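Local coordinates for putative diguanylate cyclase (GGDEF) with PAS/PAC domain (Rhodopseudomonas palustris, PDB 3LIF), which probably makes cyclic di-GMP from GTP through a GGDEF domain outside this chain, which is the extracellular PDC-fold (Cache-type) sensor part, at residues E16-S21 / D206-T211; Q69-A74 / V146-S151; L112-P117 / W126-S131; Y221-R226 / V234-T239. One frame throughout, in Å; residues are numbered along the deposited sequence.

Contact 1. Residues E16-S21 / D206-T211; sequences EMRNLS and DGYYLT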
loop_
_atom_site.group_PDB
_atom_site.type_symbol
_atom_site.label_atom_id
_atom_site.label_comp_id
_atom_site.label_asym_id
_atom_site.label_seq_id
_atom_site.Cartn_x
_atom_site.Cartn_y
_atom_site.Cartn_z
ATOM N N GLU A 16 -20.435 12.328 -6.193
ATOM C CA GLU A 16 -20.350 11.143 -5.342
ATOM C C GLU A 16 -18.966 10.566 -5.465
ATOM O O GLU A 16 -18.430 10.045 -4.489
ATOM C CB GLU A 16 -21.345 10.051 -5.697
ATOM C CG GLU A 16 -22.791 10.444 -5.631
ATOM C CD GLU A 16 -23.650 9.486 -6.473
ATOM O OE1 GLU A 16 -23.068 8.647 -7.245
ATOM O OE2 GLU A 16 -24.892 9.577 -6.365
HETATM N N MSE A 17 -18.429 10.639 -6.683
HETATM C CA MSE A 17 -17.111 10.164 -6.988
HETATM C C MSE A 17 -16.130 10.962 -6.156
HETATM O O MSE A 17 -15.309 10.368 -5.472
HETATM C CB MSE A 17 -16.777 10.326 -8.455
HETATM C CG MSE A 17 -17.725 9.636 -9.407
HETATM SE SE MSE A 17 -17.470 7.757 -9.289
HETATM C CE MSE A 17 -16.432 7.677 -10.969
ATOM N N ARG A 18 -16.219 12.290 -6.163
ATOM C CA ARG A 18 -15.245 13.053 -5.389
ATOM C C ARG A 18 -15.317 12.657 -3.913
ATOM O O ARG A 18 -14.274 12.517 -3.274
ATOM C CB ARG A 18 -15.284 14.585 -5.650
ATOM C CG ARG A 18 -14.913 14.882 -7.082
ATOM C CD ARG A 18 -15.241 16.300 -7.630
ATOM N NE ARG A 18 -14.008 17.068 -7.640
ATOM C CZ ARG A 18 -13.427 17.633 -8.686
ATOM N NH1 ARG A 18 -13.978 17.624 -9.896
ATOM N NH2 ARG A 18 -12.275 18.258 -8.491
ATOM N N ASN A 19 -16.506 12.402 -3.366
ATOM C CA ASN A 19 -16.536 12.028 -1.938
ATOM C C ASN A 19 -15.981 10.672 -1.787
ATOM O O ASN A 19 -15.281 10.409 -0.857
ATOM C CB ASN A 19 -17.926 12.090 -1.275
ATOM C CG ASN A 19 -18.612 13.453 -1.476
ATOM O OD1 ASN A 19 -19.850 13.555 -1.374
ATOM N ND2 ASN A 19 -17.822 14.503 -1.815
ATOM N N LEU A 20 -16.300 9.797 -2.716
ATOM C CA LEU A 20 -15.867 8.426 -2.583
ATOM C C LEU A 20 -14.292 8.317 -2.518
ATOM O O LEU A 20 -13.715 7.647 -1.643
ATOM C CB LEU A 20 -16.475 7.626 -3.717
ATOM C CG LEU A 20 -16.087 6.181 -3.597
ATOM C CD1 LEU A 20 -16.158 5.753 -2.139
ATOM C CD2 LEU A 20 -16.961 5.331 -4.524
ATOM N N SER A 21 -13.637 9.024 -3.434
ATOM C CA SER A 21 -12.211 9.202 -3.418
ATOM C C SER A 21 -11.742 9.695 -2.027
ATOM O O SER A 21 -10.745 9.206 -1.466
ATOM C CB SER A 21 -11.778 10.163 -4.537
ATOM O OG SER A 21 -11.677 11.497 -4.069
ATOM N N ASP A 206 -6.111 16.263 -5.756
ATOM C CA ASP A 206 -7.081 15.842 -6.780
ATOM C C ASP A 206 -7.707 16.887 -7.714
ATOM O O ASP A 206 -7.494 18.136 -7.531
ATOM C CB ASP A 206 -8.256 15.492 -5.889
ATOM C CG ASP A 206 -8.655 16.725 -4.980
ATOM O OD1 ASP A 206 -8.002 17.044 -3.955
ATOM O OD2 ASP A 206 -9.580 17.460 -5.345
ATOM N N GLY A 207 -8.610 16.443 -8.609
ATOM C CA GLY A 207 -9.231 15.149 -8.589
ATOM C C GLY A 207 -10.338 14.633 -9.551
ATOM O O GLY A 207 -10.851 13.556 -9.238
ATOM N N TYR A 208 -10.710 15.209 -10.711
ATOM C CA TYR A 208 -11.757 14.474 -11.542
ATOM C C TYR A 208 -11.838 14.688 -13.056
ATOM O O TYR A 208 -11.929 15.798 -13.469
ATOM C CB TYR A 208 -13.119 14.863 -11.031
ATOM C CG TYR A 208 -14.318 14.114 -11.566
ATOM C CD1 TYR A 208 -14.748 12.926 -10.962
ATOM C CD2 TYR A 208 -15.087 14.640 -12.620
ATOM C CE1 TYR A 208 -15.894 12.238 -11.423
ATOM C CE2 TYR A 208 -16.234 13.971 -13.107
ATOM C CZ TYR A 208 -16.636 12.768 -12.493
ATOM O OH TYR A 208 -17.747 12.101 -12.943
ATOM N N TYR A 209 -11.883 13.662 -13.898
ATOM C CA TYR A 209 -11.800 13.929 -15.348
ATOM C C TYR A 209 -12.082 12.740 -16.245
ATOM O O TYR A 209 -12.264 11.627 -15.781
ATOM C CB TYR A 209 -10.431 14.502 -15.736
ATOM C CG TYR A 209 -9.280 13.571 -15.455
ATOM C CD1 TYR A 209 -8.875 12.645 -16.389
ATOM C CD2 TYR A 209 -8.616 13.605 -14.234
ATOM C CE1 TYR A 209 -7.844 11.777 -16.107
ATOM C CE2 TYR A 209 -7.588 12.733 -13.953
ATOM C CZ TYR A 209 -7.195 11.828 -14.884
ATOM O OH TYR A 209 -6.158 10.940 -14.600
ATOM N N LEU A 210 -12.095 12.931 -17.543
ATOM C CA LEU A 210 -12.530 11.825 -18.371
ATOM C C LEU A 210 -11.340 11.133 -18.964
ATOM O O LEU A 210 -10.438 11.786 -19.372
ATOM C CB LEU A 210 -13.447 12.324 -19.477
ATOM C CG LEU A 210 -13.917 11.174 -20.377
ATOM C CD1 LEU A 210 -15.358 10.733 -20.100
ATOM C CD2 LEU A 210 -13.718 11.569 -21.862
ATOM N N THR A 211 -11.310 9.814 -19.036
ATOM C CA THR A 211 -10.062 9.168 -19.443
ATOM C C THR A 211 -10.304 7.736 -19.915
ATOM O O THR A 211 -11.425 7.248 -19.921
ATOM C CB THR A 211 -9.058 9.184 -18.267
ATOM O OG1 THR A 211 -7.780 8.840 -18.750
ATOM C CG2 THR A 211 -9.426 8.177 -17.231
HETATM O O HOH W 1 -11.889 15.840 -5.706
HETATM O O HOH W 2 -11.466 13.361 -6.237
#

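Contact 2. Residues Q69-A74 / V146-S151; sequences QLSDVA and VATIES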
loop_
_atom_site.group_PDB
_atom_site.type_symbol
_atom_site.label_atom_id
_atom_site.label_comp_id
_atom_site.label_asym_id
_atom_site.label_seq_id
_atom_site.Cartn_x
_atom_site.Cartn_y
_atom_site.Cartn_z
ATOM N N GLN A 69 -4.369 -6.181 7.688
ATOM C CA GLN A 69 -3.644 -5.596 6.547
ATOM C C GLN A 69 -2.151 -6.023 6.333
ATOM O O GLN A 69 -1.506 -5.614 5.328
ATOM C CB GLN A 69 -3.716 -4.089 6.581
ATOM C CG GLN A 69 -2.859 -3.515 7.640
ATOM C CD GLN A 69 -3.662 -3.183 8.935
ATOM O OE1 GLN A 69 -4.301 -4.065 9.545
ATOM N NE2 GLN A 69 -3.634 -1.891 9.335
ATOM N N LEU A 70 -1.607 -6.813 7.262
ATOM C CA LEU A 70 -0.222 -7.228 7.216
ATOM C C LEU A 70 -0.234 -8.711 7.097
ATOM O O LEU A 70 -0.868 -9.366 7.870
ATOM C CB LEU A 70 0.452 -6.834 8.498
ATOM C CG LEU A 70 0.590 -5.321 8.677
ATOM C CD1 LEU A 70 1.560 -5.034 9.802
ATOM C CD2 LEU A 70 1.097 -4.633 7.411
ATOM N N SER A 71 0.398 -9.281 6.094
ATOM C CA SER A 71 0.406 -10.740 5.983
ATOM C C SER A 71 1.347 -11.341 6.991
ATOM O O SER A 71 1.073 -12.372 7.514
ATOM C CB SER A 71 0.896 -11.166 4.615
ATOM O OG SER A 71 -0.125 -10.931 3.661
ATOM N N ASP A 72 2.484 -10.703 7.217
ATOM C CA ASP A 72 3.529 -11.266 8.040
ATOM C C ASP A 72 4.505 -10.177 8.436
ATOM O O ASP A 72 4.430 -9.050 7.900
ATOM C CB ASP A 72 4.229 -12.397 7.334
ATOM C CG ASP A 72 4.773 -11.981 6.010
ATOM O OD1 ASP A 72 5.017 -10.748 5.839
ATOM O OD2 ASP A 72 4.936 -12.878 5.142
ATOM N N VAL A 73 5.376 -10.484 9.395
ATOM C CA VAL A 73 6.309 -9.489 9.953
ATOM C C VAL A 73 7.694 -10.100 10.216
ATOM O O VAL A 73 7.831 -11.263 10.677
ATOM C CB VAL A 73 5.788 -8.958 11.312
ATOM C CG1 VAL A 73 6.708 -7.871 11.849
ATOM C CG2 VAL A 73 4.381 -8.458 11.130
ATOM N N ALA A 74 8.746 -9.351 9.962
ATOM C CA ALA A 74 9.991 -9.972 10.255
ATOM C C ALA A 74 10.975 -8.937 10.739
ATOM O O ALA A 74 10.764 -7.732 10.530
ATOM C CB ALA A 74 10.521 -10.799 9.081
ATOM N N VAL A 146 10.046 -5.321 8.939
ATOM C CA VAL A 146 9.437 -5.195 7.627
ATOM C C VAL A 146 8.161 -5.960 7.790
ATOM O O VAL A 146 8.188 -7.031 8.422
ATOM C CB VAL A 146 10.069 -6.179 6.577
ATOM C CG1 VAL A 146 10.061 -5.595 5.164
ATOM C CG2 VAL A 146 11.414 -6.744 7.016
ATOM N N ALA A 147 7.087 -5.519 7.151
ATOM C CA ALA A 147 5.906 -6.365 7.100
ATOM C C ALA A 147 5.278 -6.248 5.728
ATOM O O ALA A 147 5.391 -5.192 5.049
ATOM C CB ALA A 147 4.933 -5.998 8.173
ATOM N N THR A 148 4.664 -7.339 5.298
ATOM C CA THR A 148 4.098 -7.382 3.969
ATOM C C THR A 148 2.678 -6.836 3.952
ATOM O O THR A 148 1.822 -7.249 4.753
ATOM C CB THR A 148 3.984 -8.818 3.486
ATOM O OG1 THR A 148 5.282 -9.389 3.499
ATOM C CG2 THR A 148 3.449 -8.828 2.096
ATOM N N ILE A 149 2.413 -5.918 3.037
ATOM C CA ILE A 149 1.076 -5.363 2.993
ATOM C C ILE A 149 0.156 -6.426 2.461
ATOM O O ILE A 149 0.458 -6.976 1.427
ATOM C CB ILE A 149 1.048 -4.143 2.106
ATOM C CG1 ILE A 149 1.660 -2.991 2.888
ATOM C CG2 ILE A 149 -0.398 -3.809 1.676
ATOM C CD1 ILE A 149 2.188 -1.902 1.972
ATOM N N GLU A 150 -0.947 -6.731 3.148
ATOM C CA GLU A 150 -1.901 -7.732 2.613
ATOM C C GLU A 150 -2.794 -7.086 1.524
ATOM O O GLU A 150 -3.763 -6.336 1.820
ATOM C CB GLU A 150 -2.797 -8.290 3.712
ATOM C CG GLU A 150 -3.819 -9.270 3.191
ATOM C CD GLU A 150 -3.248 -10.687 3.163
ATOM O OE1 GLU A 150 -2.950 -11.261 4.249
ATOM O OE2 GLU A 150 -3.107 -11.259 2.063
ATOM N N SER A 151 -2.504 -7.328 0.267
ATOM C CA SER A 151 -3.259 -6.564 -0.705
ATOM C C SER A 151 -4.765 -6.937 -0.740
ATOM O O SER A 151 -5.614 -6.073 -1.002
ATOM C CB SER A 151 -2.596 -6.597 -2.074
ATOM O OG SER A 151 -2.561 -7.936 -2.544
HETATM O O HOH W 3 5.432 -11.706 2.625
#

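Contact 3. Residues L112-P117 / W126-S131; sequences LLITGP and WVFVVS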
loop_
_atom_site.group_PDB
_atom_site.type_symbol
_atom_site.label_atom_id
_atom_site.label_comp_id
_atom_site.label_asym_id
_atom_site.label_seq_id
_atom_site.Cartn_x
_atom_site.Cartn_y
_atom_site.Cartn_z
ATOM N N LEU A 112 7.463 5.082 8.039
ATOM C CA LEU A 112 7.088 3.773 7.532
ATOM C C LEU A 112 7.614 3.833 6.099
ATOM O O LEU A 112 7.336 4.789 5.436
ATOM C CB LEU A 112 5.620 3.729 7.446
ATOM C CG LEU A 112 4.885 2.595 8.105
ATOM C CD1 LEU A 112 3.621 2.217 7.267
ATOM C CD2 LEU A 112 5.760 1.403 8.330
ATOM N N LEU A 113 8.416 2.898 5.612
ATOM C CA LEU A 113 8.904 3.030 4.231
ATOM C C LEU A 113 8.090 2.059 3.450
ATOM O O LEU A 113 7.835 0.915 3.937
ATOM C CB LEU A 113 10.341 2.614 4.119
ATOM C CG LEU A 113 11.280 3.034 2.975
ATOM C CD1 LEU A 113 12.039 1.734 2.480
ATOM C CD2 LEU A 113 10.745 3.837 1.816
ATOM N N ILE A 114 7.639 2.497 2.276
ATOM C CA ILE A 114 6.871 1.572 1.432
ATOM C C ILE A 114 7.691 1.162 0.254
ATOM O O ILE A 114 8.212 1.992 -0.437
ATOM C CB ILE A 114 5.553 2.167 0.916
ATOM C CG1 ILE A 114 4.698 2.646 2.092
ATOM C CG2 ILE A 114 4.807 1.142 -0.002
ATOM C CD1 ILE A 114 3.640 3.494 1.655
ATOM N N THR A 115 7.829 -0.122 0.040
ATOM C CA THR A 115 8.794 -0.604 -0.929
ATOM C C THR A 115 8.112 -1.677 -1.742
ATOM O O THR A 115 7.355 -2.489 -1.184
ATOM C CB THR A 115 9.934 -1.273 -0.188
ATOM O OG1 THR A 115 10.645 -0.275 0.543
ATOM C CG2 THR A 115 10.853 -1.982 -1.150
ATOM N N GLY A 116 8.352 -1.689 -3.042
ATOM C CA GLY A 116 7.680 -2.686 -3.918
ATOM C C GLY A 116 7.708 -2.301 -5.381
ATOM O O GLY A 116 7.962 -1.147 -5.697
ATOM N N PRO A 117 7.403 -3.247 -6.258
ATOM C CA PRO A 117 7.037 -4.593 -5.830
ATOM C C PRO A 117 8.290 -5.467 -5.693
ATOM O O PRO A 117 9.220 -5.288 -6.451
ATOM C CB PRO A 117 6.192 -5.117 -6.995
ATOM C CG PRO A 117 6.616 -4.265 -8.211
ATOM C CD PRO A 117 7.408 -3.104 -7.725
ATOM N N TRP A 126 4.657 -11.832 -5.075
ATOM C CA TRP A 126 5.103 -10.477 -5.438
ATOM C C TRP A 126 4.254 -9.499 -4.685
ATOM O O TRP A 126 3.046 -9.486 -4.861
ATOM C CB TRP A 126 4.961 -10.252 -6.928
ATOM C CG TRP A 126 6.111 -10.879 -7.667
ATOM C CD1 TRP A 126 6.173 -12.169 -8.152
ATOM C CD2 TRP A 126 7.392 -10.282 -7.946
ATOM N NE1 TRP A 126 7.409 -12.399 -8.718
ATOM C CE2 TRP A 126 8.180 -11.272 -8.610
ATOM C CE3 TRP A 126 7.956 -9.028 -7.685
ATOM C CZ2 TRP A 126 9.511 -11.036 -9.038
ATOM C CZ3 TRP A 126 9.292 -8.785 -8.107
ATOM C CH2 TRP A 126 10.048 -9.794 -8.780
ATOM N N VAL A 127 4.862 -8.693 -3.823
ATOM C CA VAL A 127 4.090 -7.920 -2.876
ATOM C C VAL A 127 4.711 -6.583 -2.702
ATOM O O VAL A 127 5.795 -6.312 -3.201
ATOM C CB VAL A 127 4.102 -8.585 -1.512
ATOM C CG1 VAL A 127 3.534 -9.989 -1.603
ATOM C CG2 VAL A 127 5.506 -8.646 -0.976
ATOM N N PHE A 128 3.990 -5.719 -2.022
ATOM C CA PHE A 128 4.569 -4.517 -1.456
ATOM C C PHE A 128 4.740 -4.702 0.052
ATOM O O PHE A 128 4.067 -5.527 0.703
ATOM C CB PHE A 128 3.676 -3.312 -1.699
ATOM C CG PHE A 128 3.734 -2.821 -3.080
ATOM C CD1 PHE A 128 3.113 -3.531 -4.089
ATOM C CD2 PHE A 128 4.459 -1.658 -3.374
ATOM C CE1 PHE A 128 3.187 -3.090 -5.389
ATOM C CE2 PHE A 128 4.554 -1.176 -4.665
ATOM C CZ PHE A 128 3.922 -1.899 -5.693
ATOM N N VAL A 129 5.592 -3.866 0.611
ATOM C CA VAL A 129 6.062 -4.113 1.927
ATOM C C VAL A 129 6.292 -2.780 2.581
ATOM O O VAL A 129 6.541 -1.768 1.888
ATOM C CB VAL A 129 7.378 -4.928 1.803
ATOM C CG1 VAL A 129 8.569 -4.255 2.485
ATOM C CG2 VAL A 129 7.147 -6.302 2.216
ATOM N N VAL A 130 6.284 -2.790 3.907
ATOM C CA VAL A 130 6.320 -1.564 4.688
ATOM C C VAL A 130 7.383 -1.829 5.772
ATOM O O VAL A 130 7.551 -3.015 6.211
ATOM C CB VAL A 130 4.887 -1.406 5.283
ATOM C CG1 VAL A 130 4.721 -2.112 6.662
ATOM C CG2 VAL A 130 4.415 0.003 5.261
ATOM N N SER A 131 8.151 -0.806 6.175
ATOM C CA SER A 131 9.282 -1.098 7.050
ATOM C C SER A 131 9.759 0.074 7.907
ATOM O O SER A 131 9.621 1.249 7.537
ATOM C CB SER A 131 10.473 -1.661 6.211
ATOM O OG SER A 131 11.162 -0.642 5.479
HETATM O O HOH W 4 9.747 -0.992 3.007
#

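Contact 4. Residues Y221-R226 / V234-T239; sequences YLAYRR and VTVART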
loop_
_atom_site.group_PDB
_atom_site.type_symbol
_atom_site.label_atom_id
_atom_site.label_comp_id
_atom_site.label_asym_id
_atom_site.label_seq_id
_atom_site.Cartn_x
_atom_site.Cartn_y
_atom_site.Cartn_z
ATOM N N TYR A 221 -15.281 8.340 -16.478
ATOM C CA TYR A 221 -14.958 9.394 -15.556
ATOM C C TYR A 221 -14.195 8.795 -14.380
ATOM O O TYR A 221 -14.588 7.750 -13.851
ATOM C CB TYR A 221 -16.214 10.070 -15.036
ATOM C CG TYR A 221 -16.753 11.064 -15.995
ATOM C CD1 TYR A 221 -17.592 10.665 -17.028
ATOM C CD2 TYR A 221 -16.407 12.410 -15.905
ATOM C CE1 TYR A 221 -18.100 11.561 -17.947
ATOM C CE2 TYR A 221 -16.927 13.352 -16.838
ATOM C CZ TYR A 221 -17.776 12.910 -17.862
ATOM O OH TYR A 221 -18.308 13.804 -18.799
ATOM N N LEU A 222 -13.117 9.483 -13.994
ATOM C CA LEU A 222 -12.216 9.080 -12.934
ATOM C C LEU A 222 -12.010 10.203 -11.913
ATOM O O LEU A 222 -11.756 11.429 -12.234
ATOM C CB LEU A 222 -10.856 8.701 -13.535
ATOM C CG LEU A 222 -9.685 8.293 -12.596
ATOM C CD1 LEU A 222 -8.730 7.407 -13.327
ATOM C CD2 LEU A 222 -8.959 9.486 -11.988
ATOM N N ALA A 223 -12.110 9.808 -10.663
ATOM C CA ALA A 223 -11.785 10.742 -9.614
ATOM C C ALA A 223 -10.559 10.145 -8.908
ATOM O O ALA A 223 -10.486 8.914 -8.711
ATOM C CB ALA A 223 -12.936 10.867 -8.663
ATOM N N TYR A 224 -9.609 11.016 -8.557
ATOM C CA TYR A 224 -8.416 10.626 -7.841
ATOM C C TYR A 224 -8.125 11.608 -6.751
ATOM O O TYR A 224 -8.503 12.772 -6.821
ATOM C CB TYR A 224 -7.216 10.636 -8.758
ATOM C CG TYR A 224 -6.763 12.026 -9.138
ATOM C CD1 TYR A 224 -5.905 12.729 -8.311
ATOM C CD2 TYR A 224 -7.221 12.663 -10.346
ATOM C CE1 TYR A 224 -5.455 14.006 -8.654
ATOM C CE2 TYR A 224 -6.789 13.928 -10.715
ATOM C CZ TYR A 224 -5.900 14.596 -9.847
ATOM O OH TYR A 224 -5.419 15.845 -10.118
ATOM N N ARG A 225 -7.383 11.130 -5.771
ATOM C CA ARG A 225 -6.964 11.926 -4.636
ATOM C C ARG A 225 -5.668 11.404 -3.952
ATOM O O ARG A 225 -5.557 10.215 -3.595
ATOM C CB ARG A 225 -8.111 11.981 -3.607
ATOM C CG ARG A 225 -7.811 12.894 -2.440
ATOM C CD ARG A 225 -8.883 12.852 -1.421
ATOM N NE ARG A 225 -10.196 13.046 -2.046
ATOM C CZ ARG A 225 -10.838 14.222 -2.132
ATOM N NH1 ARG A 225 -10.304 15.327 -1.640
ATOM N NH2 ARG A 225 -12.021 14.284 -2.712
ATOM N N ARG A 226 -4.689 12.289 -3.771
ATOM C CA ARG A 226 -3.503 11.942 -2.961
ATOM C C ARG A 226 -3.973 11.452 -1.619
ATOM O O ARG A 226 -4.898 12.030 -1.043
ATOM C CB ARG A 226 -2.590 13.121 -2.727
ATOM C CG ARG A 226 -1.794 13.411 -3.940
ATOM C CD ARG A 226 -0.542 14.204 -3.603
ATOM N NE ARG A 226 0.108 14.679 -4.827
ATOM C CZ ARG A 226 1.002 13.988 -5.543
ATOM N NH1 ARG A 226 1.503 14.535 -6.616
ATOM N NH2 ARG A 226 1.393 12.770 -5.213
ATOM N N VAL A 234 -5.318 7.360 -4.591
ATOM C CA VAL A 234 -6.390 6.392 -4.843
ATOM C C VAL A 234 -7.115 6.888 -6.048
ATOM O O VAL A 234 -7.167 8.116 -6.266
ATOM C CB VAL A 234 -7.396 6.340 -3.707
ATOM C CG1 VAL A 234 -6.800 5.628 -2.514
ATOM C CG2 VAL A 234 -7.816 7.773 -3.322
ATOM N N THR A 235 -7.678 5.977 -6.838
ATOM C CA THR A 235 -8.537 6.418 -7.942
ATOM C C THR A 235 -9.832 5.618 -7.939
ATOM O O THR A 235 -9.778 4.453 -7.601
ATOM C CB THR A 235 -7.854 6.196 -9.280
ATOM O OG1 THR A 235 -7.714 4.783 -9.521
ATOM C CG2 THR A 235 -6.463 6.882 -9.330
ATOM N N VAL A 236 -10.977 6.241 -8.283
ATOM C CA VAL A 236 -12.262 5.541 -8.529
ATOM C C VAL A 236 -12.712 5.906 -9.905
ATOM O O VAL A 236 -12.725 7.082 -10.244
ATOM C CB VAL A 236 -13.464 6.119 -7.756
ATOM C CG1 VAL A 236 -14.329 5.013 -7.271
ATOM C CG2 VAL A 236 -13.090 6.988 -6.645
ATOM N N ALA A 237 -13.192 4.931 -10.663
ATOM C CA ALA A 237 -13.697 5.193 -12.010
ATOM C C ALA A 237 -14.974 4.425 -12.293
ATOM O O ALA A 237 -15.217 3.379 -11.696
ATOM C CB ALA A 237 -12.675 4.838 -13.022
ATOM N N ARG A 238 -15.800 4.976 -13.180
ATOM C CA ARG A 238 -16.961 4.265 -13.745
ATOM C C ARG A 238 -17.210 4.641 -15.194
ATOM O O ARG A 238 -16.993 5.776 -15.579
ATOM C CB ARG A 238 -18.243 4.442 -12.893
ATOM C CG ARG A 238 -18.862 5.823 -12.768
ATOM C CD ARG A 238 -20.402 5.755 -12.395
ATOM N NE ARG A 238 -20.740 5.425 -10.983
ATOM C CZ ARG A 238 -21.116 6.320 -10.035
ATOM N NH1 ARG A 238 -21.228 7.622 -10.288
ATOM N NH2 ARG A 238 -21.387 5.937 -8.798
ATOM N N THR A 239 -17.634 3.675 -16.006
ATOM C CA THR A 239 -18.117 3.983 -17.347
ATOM C C THR A 239 -19.323 4.851 -17.167
ATOM O O THR A 239 -20.035 4.739 -16.182
ATOM C CB THR A 239 -18.493 2.733 -18.194
ATOM O OG1 THR A 239 -19.241 1.832 -17.401
ATOM C CG2 THR A 239 -17.274 1.986 -18.647
#

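Contact 1. Residues E16-S21 / D206-T211
The long helix 5-47 runs past both PDC modules of this sensor, and at the second of them its Met17 and Arg18 meet Tyr208 on strand 206-212. Met17, present as selenomethionine, sets CB 3.6 Å from CE1 of Tyr208, and the two side chains cross at about a right angle. Tyr208 reaches the helix with CG anti to its backbone N (chi1 -171°). Arg18 lays its guanidinium beside Tyr208 CB, with CZ 3.6 Å from it; this CB sits over one guanidinium face, and the guanidinium and ring planes are 33° apart. In the PDC fold a long N-terminal helix packs on the sheets, and here it reaches an outermost strand, where water carries the polar links. One water donates to Asp206 OD2 (2.8 Å) and accepts a weak bond from Arg18 NE. A second donates to Ser21 OG (2.9 Å) and to Gly207 O (3.1 Å). Ser21 OG itself donates to Arg18 O at 2.9 Å and accepts from Arg225 NE, so three bonds grip it. Asp206 OD2 stands at the guanidinium edge, 4.2 Å from Arg18 NH2, too far for a salt bridge; Glu14 takes that role through NH1, and NH2 binds a citrate, probably from the crystallisation liquor.

Contact 2. Residues Q69-A74 / V146-S151
Asp72 turns its CG between the backbone N and the carbonyl carbon (chi1 56°), and a chi2 of 24° then sets OD1 toward Thr148, whose OG1 stands anti to its own carbonyl carbon (chi1 -59°), across a pair of antiparallel strands. Thr148 OG1 donates to the syn lone pair of Asp72 OD1 at 2.7 Å. A water closes the group, donating both to Asp72 OD2 and to Thr148 OG1, and Thr122 also bonds OD2. An alanine in place of Asp72 would probably leave the Thr148 hydroxyl without its carboxylate acceptor and this water without its carboxylate partner. The site lies at a beta bulge: the register slips by one between the Leu70-Ile149 and Val73-Ala147 pairs. Backbone bonds carry on through it, Ser71 N to Thr148 O (2.8 Å) and Thr148 N to Asp72 O (3.1 Å), and beyond it Ala74 and Val146 form a hydrogen-bonded pair. Within the bulge Ser71 OG makes a weak bond to Glu150 OE1. Ala147 CB touches both Leu70 CD1 and Val73 CG2, 3.9 Å from each. Leu70, Val73 and Ile149 rest on helix 5-47, Thr148 and Val146 touch strand 126-135, and Ala74 meets strand 82-85.

Contact 3. Residues L112-P117 / W126-S131
Leu113 O is held by a weak bond from Ser131 N and by a water that donates to it at 2.9 Å, with Val130 CA-H also directed at it. The same water bonds Thr115 OG1 (2.7 Å) and Ser131 OG (2.9 Å), tying together three residues of the beta hairpin. The antiparallel ladder continues regularly: Leu113 N donates to Ser131 O in the carbonyl plane, on a lone pair, and Thr115 and Val129 exchange bonds in both directions. Toward the turn of the hairpin the contact becomes aromatic. Phe128 places CG anti to its carbonyl carbon (chi1 -75°), and its ring leans over the opposite backbone, with CD2 3.4 Å from Gly116 CA and Pro117 CA 4.1 Å above one face, toward the rim. A CB on Gly116 would run into Phe128 CD2, and the backbone angles of Gly116 by themselves call for glycine; the peptide to Pro117 is cis. An alanine in place of Phe128 would probably open a gap over Gly116 and Pro117 and take a neighbour from Ile114 CG2. Farther out, Trp126 turns its ring edge to Pro117, CZ3 lying 3.9 Å from Pro117 O. Leu112 and Ile114 pack on Phe32 of helix 5-47, while Leu113, Thr115 and Ser131 meet Tyr100 of helix 99-106; Val129 and Ser131 touch strand 141-149, so helices lie against both faces of this hairpin.

Contact 4. Residues Y221-R226 / V234-T239
Tyr224 and Thr235 face each other in a non-hydrogen-bonded pair, and it is CB of Tyr224 that touches Thr235 CG2, at 3.9 Å. Tyr224 holds CG in the crowded position between backbone N and carbonyl carbon (chi1 72°), and its ring runs away from strand 232-239 until OH bonds Ser204 O. Thr235 keeps OG1 between N and carbonyl carbon (chi1 67°), an arrangement that puts its CG2 beside its own backbone N. On the same face Leu222, its CG anti to the backbone N, brings CD1 to 4.3 Å from Thr235 CB, and Leu222 CB lies 4.3 Å from Ala237 CB. On the opposite face Ala223 CB is 4.4 Å from Val236 CG2, and Val234 lays CG2 against Arg225 O. Arg225 extends from this face, fully stretched as far as CD and bending at chi3 (-50°), and its guanidinium leaves the hairpin to bond Ser21 OG and Arg18 O on helix 5-47. The backbones are joined by the regular antiparallel ladder of a beta hairpin. Ala223 and Val236 bond both ways at 2.8 Å, each N-H nearly along the C=O axis of its acceptor. Arg225 and Val234 also bond both ways, though Val234 N comes in tilted from the plane of the Arg225 carbonyl. Helix 195-203 covers Tyr224 and Thr235, helix 5-47 meets Ala223, Val236 and Arg238, and strands 168-173 and 206-212 flank the hairpin in the sheet.

Overall arrangement
The four contacts fall into two modules of like topology, each with a five-stranded antiparallel sheet ordered 2-1-5-4-3, and helix 5-47 packs on both. Contacts 2 and 3, centres 9 Å apart, share one sheet, where strands 141-149 and 126-135 are neighbours; contacts 1 and 4, centres 5 Å apart, meet at the other, through strands 206-212 and 219-226. Contacts 2 and 4 are buried; contacts 1 and 3 are only partly so. Chemistry follows place: contacts 2, 3 and 4 are strand pairings dominated by backbone bonds, contact 2 adding a carboxylate-hydroxyl pair at its bulge, whereas contact 1, helix against edge strand, relies on side-chain packing and bridging waters.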